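Local coordinates for protein SSO1986 (Sulfolobus solfataricus, PDB 2X5Q) that serves as a subunit of the CMR ribonucleoprotein complex of CRISPR antiviral defence, possibly acting there as a homodimer, at residues C78-I84 / I185-Y189; G42-S46 / I84-G88. All coordinates share one frame; numbering follows the deposited sequence.

Contact 1: residues C78-I84 / I185-Y189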
# COMPACT_ATOMS: atom_id res chain seq x y z
N CYS A 78 1.81 -9.21 1.64
CA CYS A 78 2.97 -10.09 1.69
C CYS A 78 4.03 -9.75 0.61
O CYS A 78 5.14 -10.29 0.64
CB CYS A 78 2.54 -11.56 1.60
SG CYS A 78 1.48 -12.16 3.01
N ASP A 79 3.68 -8.88 -0.34
CA ASP A 79 4.68 -8.33 -1.28
C ASP A 79 5.43 -7.19 -0.60
O ASP A 79 4.83 -6.42 0.17
CB ASP A 79 4.04 -7.79 -2.55
CG ASP A 79 3.51 -8.88 -3.47
OD1 ASP A 79 3.90 -10.07 -3.32
OD2 ASP A 79 2.70 -8.55 -4.35
N TYR A 80 6.73 -7.08 -0.89
CA TYR A 80 7.51 -5.94 -0.46
C TYR A 80 8.72 -5.70 -1.35
O TYR A 80 9.23 -6.62 -2.03
CB TYR A 80 7.99 -6.06 1.00
CG TYR A 80 8.68 -7.37 1.30
CD1 TYR A 80 10.02 -7.57 0.99
CD2 TYR A 80 7.98 -8.42 1.87
CE1 TYR A 80 10.66 -8.79 1.26
CE2 TYR A 80 8.60 -9.62 2.14
CZ TYR A 80 9.93 -9.81 1.83
OH TYR A 80 10.50 -11.04 2.11
N VAL A 81 9.18 -4.46 -1.32
CA VAL A 81 10.49 -4.12 -1.87
C VAL A 81 11.19 -3.35 -0.75
O VAL A 81 10.58 -2.53 -0.09
CB VAL A 81 10.37 -3.29 -3.15
CG1 VAL A 81 11.76 -3.02 -3.78
CG2 VAL A 81 9.44 -4.00 -4.17
N LYS A 82 12.47 -3.64 -0.52
CA LYS A 82 13.26 -2.90 0.46
C LYS A 82 14.23 -1.96 -0.25
O LYS A 82 14.60 -2.17 -1.41
CB LYS A 82 14.03 -3.86 1.36
CG LYS A 82 13.11 -4.88 2.10
CD LYS A 82 13.91 -5.78 3.01
CE LYS A 82 13.35 -7.19 3.03
NZ LYS A 82 14.13 -8.05 3.97
N GLY A 83 14.61 -0.90 0.45
CA GLY A 83 15.55 0.07 -0.06
C GLY A 83 16.09 0.97 1.03
O GLY A 83 15.74 0.84 2.23
N ILE A 84 16.96 1.87 0.62
CA ILE A 84 17.52 2.82 1.56
C ILE A 84 16.90 4.16 1.25
O ILE A 84 16.39 4.39 0.14
CB ILE A 84 19.06 2.88 1.52
CG1 ILE A 84 19.58 3.16 0.11
CG2 ILE A 84 19.65 1.57 2.08
CD1 ILE A 84 21.07 3.42 0.08
N ILE A 185 19.65 -8.82 3.86
CA ILE A 185 18.46 -7.98 3.94
C ILE A 185 17.65 -7.86 2.66
O ILE A 185 16.44 -7.94 2.71
CB ILE A 185 18.85 -6.53 4.39
CG1 ILE A 185 19.41 -6.55 5.81
CG2 ILE A 185 17.66 -5.58 4.31
CD1 ILE A 185 20.23 -5.32 6.09
N PHE A 186 18.31 -7.63 1.54
CA PHE A 186 17.62 -7.08 0.37
C PHE A 186 17.00 -8.13 -0.56
O PHE A 186 17.28 -8.18 -1.76
CB PHE A 186 18.52 -6.11 -0.37
CG PHE A 186 18.76 -4.85 0.39
CD1 PHE A 186 17.74 -3.94 0.56
CD2 PHE A 186 19.98 -4.60 1.00
CE1 PHE A 186 17.94 -2.78 1.29
CE2 PHE A 186 20.18 -3.45 1.72
CZ PHE A 186 19.16 -2.54 1.86
N ASN A 187 16.14 -8.95 0.03
CA ASN A 187 15.19 -9.73 -0.73
C ASN A 187 14.03 -8.81 -1.13
O ASN A 187 13.76 -7.81 -0.45
CB ASN A 187 14.64 -10.88 0.10
CG ASN A 187 15.72 -11.71 0.73
OD1 ASN A 187 16.75 -11.98 0.11
ND2 ASN A 187 15.49 -12.13 1.96
N TYR A 188 13.36 -9.14 -2.22
CA TYR A 188 12.28 -8.32 -2.74
C TYR A 188 11.38 -9.13 -3.67
O TYR A 188 11.69 -10.28 -4.04
CB TYR A 188 12.82 -7.08 -3.46
CG TYR A 188 13.71 -7.38 -4.67
CD1 TYR A 188 13.21 -7.33 -5.96
CD2 TYR A 188 15.05 -7.72 -4.52
CE1 TYR A 188 14.01 -7.61 -7.08
CE2 TYR A 188 15.87 -7.99 -5.62
CZ TYR A 188 15.34 -7.93 -6.89
OH TYR A 188 16.13 -8.22 -7.98
N TYR A 189 10.24 -8.54 -4.01
CA TYR A 189 9.29 -9.16 -4.93
C TYR A 189 9.31 -8.36 -6.22
O TYR A 189 9.20 -7.13 -6.21
CB TYR A 189 7.88 -9.19 -4.32
CG TYR A 189 7.72 -10.28 -3.30
CD1 TYR A 189 7.08 -11.46 -3.61
CD2 TYR A 189 8.25 -10.13 -2.01
CE1 TYR A 189 6.95 -12.48 -2.67
CE2 TYR A 189 8.11 -11.14 -1.06
CZ TYR A 189 7.47 -12.30 -1.41
OH TYR A 189 7.35 -13.30 -0.50
O HOH W 1 8.90 -13.20 2.28
O HOH W 2 13.21 -10.87 3.15
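Y80 and Y189 are joined by one backbone hydrogen bond, from Y189 N to Y80 O at 2.9 Å, where the two segments cross with their end-to-end directions 126° apart; V81 and Y188 have the closest CA atoms, 4.6 Å from each other. CA-H of Y188 also faces Y80 O, a weak contact beside the main one. The same two tyrosines form a T-shaped stack: the edge of Y189 brings CE2 over one face of Y80, offset toward the rim, with centroids 5.0 Å apart and planes at 79°. Y80 CG sits between its backbone N and carbonyl carbon (chi1 51°), which turns one face of the ring to Y189 and sets the CE1 edge against N187 O. Over one face of the Y189 ring lies CA of D79, and D79 OD1 comes within 3.5 Å of Y189 CD1; its OD2 is held by T74 and by a salt bridge to K105 of the second subunit.

K82 reaches across to the end of helix 172-185. Bent at chi3, its chain sets NZ 2.6 Å from I185 O, in the carbonyl plane. That oxygen also accepts from N187 N, closing the inverse gamma turn centred on F186. Two waters finish the polar side: one bridges the hydroxyls of Y80 and Y189, while the other joins Y80 OH, K82 NZ and N187 ND2.

F186 turns inward instead. Its ring edge meets G83 N, CZ approaches I84 CG2 at 4.1 Å, and I185 CG2 lies over one face; I16, L53 and I56 pack around it. V81 CG1 meets Y188 CB at 4.2 Å, and the Y188 hydroxyl continues to E66 and N18. The whole is a helix-to-strand junction, in which the chain leaves helix 172-185 through a gamma turn and enters strand 188-193 across strand 80-86 of the mixed sheet.

Contact 2: residues G42-S46 / I84-G88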
# COMPACT_ATOMS: atom_id res chain seq x y z
N GLY A 42 24.63 15.31 1.53
CA GLY A 42 23.31 15.38 2.16
C GLY A 42 23.24 14.47 3.38
O GLY A 42 24.11 13.62 3.56
N GLN A 43 22.23 14.68 4.22
CA GLN A 43 22.02 13.85 5.41
C GLN A 43 21.05 12.74 5.04
O GLN A 43 19.91 12.99 4.69
CB GLN A 43 21.52 14.68 6.63
CG GLN A 43 20.11 15.33 6.52
CD GLN A 43 19.83 16.35 7.65
OE1 GLN A 43 19.72 17.57 7.40
NE2 GLN A 43 19.72 15.86 8.88
N HIS A 44 21.54 11.51 5.08
CA HIS A 44 20.78 10.34 4.65
C HIS A 44 20.14 9.66 5.86
O HIS A 44 20.78 9.51 6.90
CB HIS A 44 21.70 9.34 3.95
CG HIS A 44 22.57 9.96 2.90
ND1 HIS A 44 22.08 10.72 1.86
CD2 HIS A 44 23.92 9.92 2.72
CE1 HIS A 44 23.07 11.13 1.09
NE2 HIS A 44 24.20 10.65 1.59
N VAL A 45 18.89 9.25 5.72
CA VAL A 45 18.19 8.51 6.77
C VAL A 45 18.82 7.14 6.97
O VAL A 45 19.12 6.76 8.11
CB VAL A 45 16.69 8.39 6.44
CG1 VAL A 45 16.03 7.26 7.22
CG2 VAL A 45 15.97 9.75 6.67
N SER A 46 19.01 6.40 5.88
CA SER A 46 19.76 5.15 5.92
C SER A 46 21.23 5.46 6.15
O SER A 46 21.78 6.40 5.57
CB SER A 46 19.57 4.35 4.65
OG SER A 46 18.21 4.03 4.44
N ILE A 84 16.96 1.87 0.62
CA ILE A 84 17.52 2.82 1.56
C ILE A 84 16.90 4.16 1.25
O ILE A 84 16.39 4.39 0.14
CB ILE A 84 19.06 2.88 1.52
CG1 ILE A 84 19.58 3.16 0.11
CG2 ILE A 84 19.65 1.57 2.08
CD1 ILE A 84 21.07 3.42 0.08
N LEU A 85 16.93 5.04 2.25
CA LEU A 85 16.48 6.39 2.10
C LEU A 85 17.70 7.28 2.19
O LEU A 85 18.45 7.24 3.18
CB LEU A 85 15.48 6.75 3.19
CG LEU A 85 14.09 6.13 3.07
CD1 LEU A 85 13.35 6.30 4.40
CD2 LEU A 85 13.29 6.74 1.90
N ILE A 86 17.91 8.07 1.15
CA ILE A 86 19.07 8.94 1.05
C ILE A 86 18.64 10.31 0.60
O ILE A 86 17.61 10.44 -0.04
CB ILE A 86 20.12 8.36 0.08
CG1 ILE A 86 19.56 8.26 -1.36
CG2 ILE A 86 20.60 6.97 0.59
CD1 ILE A 86 20.55 7.69 -2.36
N SER A 87 19.42 11.34 0.95
CA SER A 87 19.16 12.69 0.46
C SER A 87 19.42 12.77 -1.04
O SER A 87 20.54 12.49 -1.52
CB SER A 87 19.99 13.73 1.20
OG SER A 87 19.87 14.97 0.54
N GLY A 88 18.40 13.17 -1.77
CA GLY A 88 18.46 13.11 -3.22
C GLY A 88 17.10 13.24 -3.85
O GLY A 88 16.12 13.64 -3.20
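S46 and L85 are coupled by two hydrogen bonds that use the backbone of L85 at both ends. S46 N gives its hydrogen to L85 O at 2.9 Å, while L85 N donates to S46 OG at 2.7 Å in a nearly straight bond (165°). The serine hydroxyl thus takes the place a main-chain carbonyl would fill in a regular strand pair; its chi1 of -60° keeps OG beside its own backbone N, and the hydroxyl is also bonded to N55 O. A third bond ends on H44, whose ring nitrogen ND1 accepts from S87 N at 2.9 Å. The donor lies only 5° out of the imidazole plane, and G42 O stands over the centre of one ring face. I86 CB makes a van der Waals contact with H44 ND1 at 3.5 Å, oblique to the ring.

These bonds attach the irregular loop between strands 35-38 and 47-49 to the end of strand 80-86, just where the chain turns a corner at S87 toward strand 88-92 of the four-stranded antiparallel sheet. The hydroxyl of S87 is itself bonded to N39 and E9.

Apolar contacts fill in around the polar ones. V45 and L85 lie side by side and point the same way, their CB atoms 3.8 Å apart, and I118 and F120 of strand 117-123 pack against them. S46 CB is pressed closely against I84 CB (3.5 Å).

How the contacts relate
Contacts 1 and 2 follow one another along strand 80-86 of the mixed sheet, with centres about 18 Å apart on opposite sides of the chain's centre. I84 belongs to both. In sequence the segments alternate: 42-46 comes first, then 78-84 running into 84-88, and last 185-189, so the strand is met at its start by the C-terminal part of the chain and at its end by a loop from the N-terminal part. Contact 1 thereby joins the helix-rich C-terminal region to the sheet, and contact 2 ties a loop to the corner leading into the four-stranded antiparallel sheet. One central strand thus links parts of the subunit far apart in sequence.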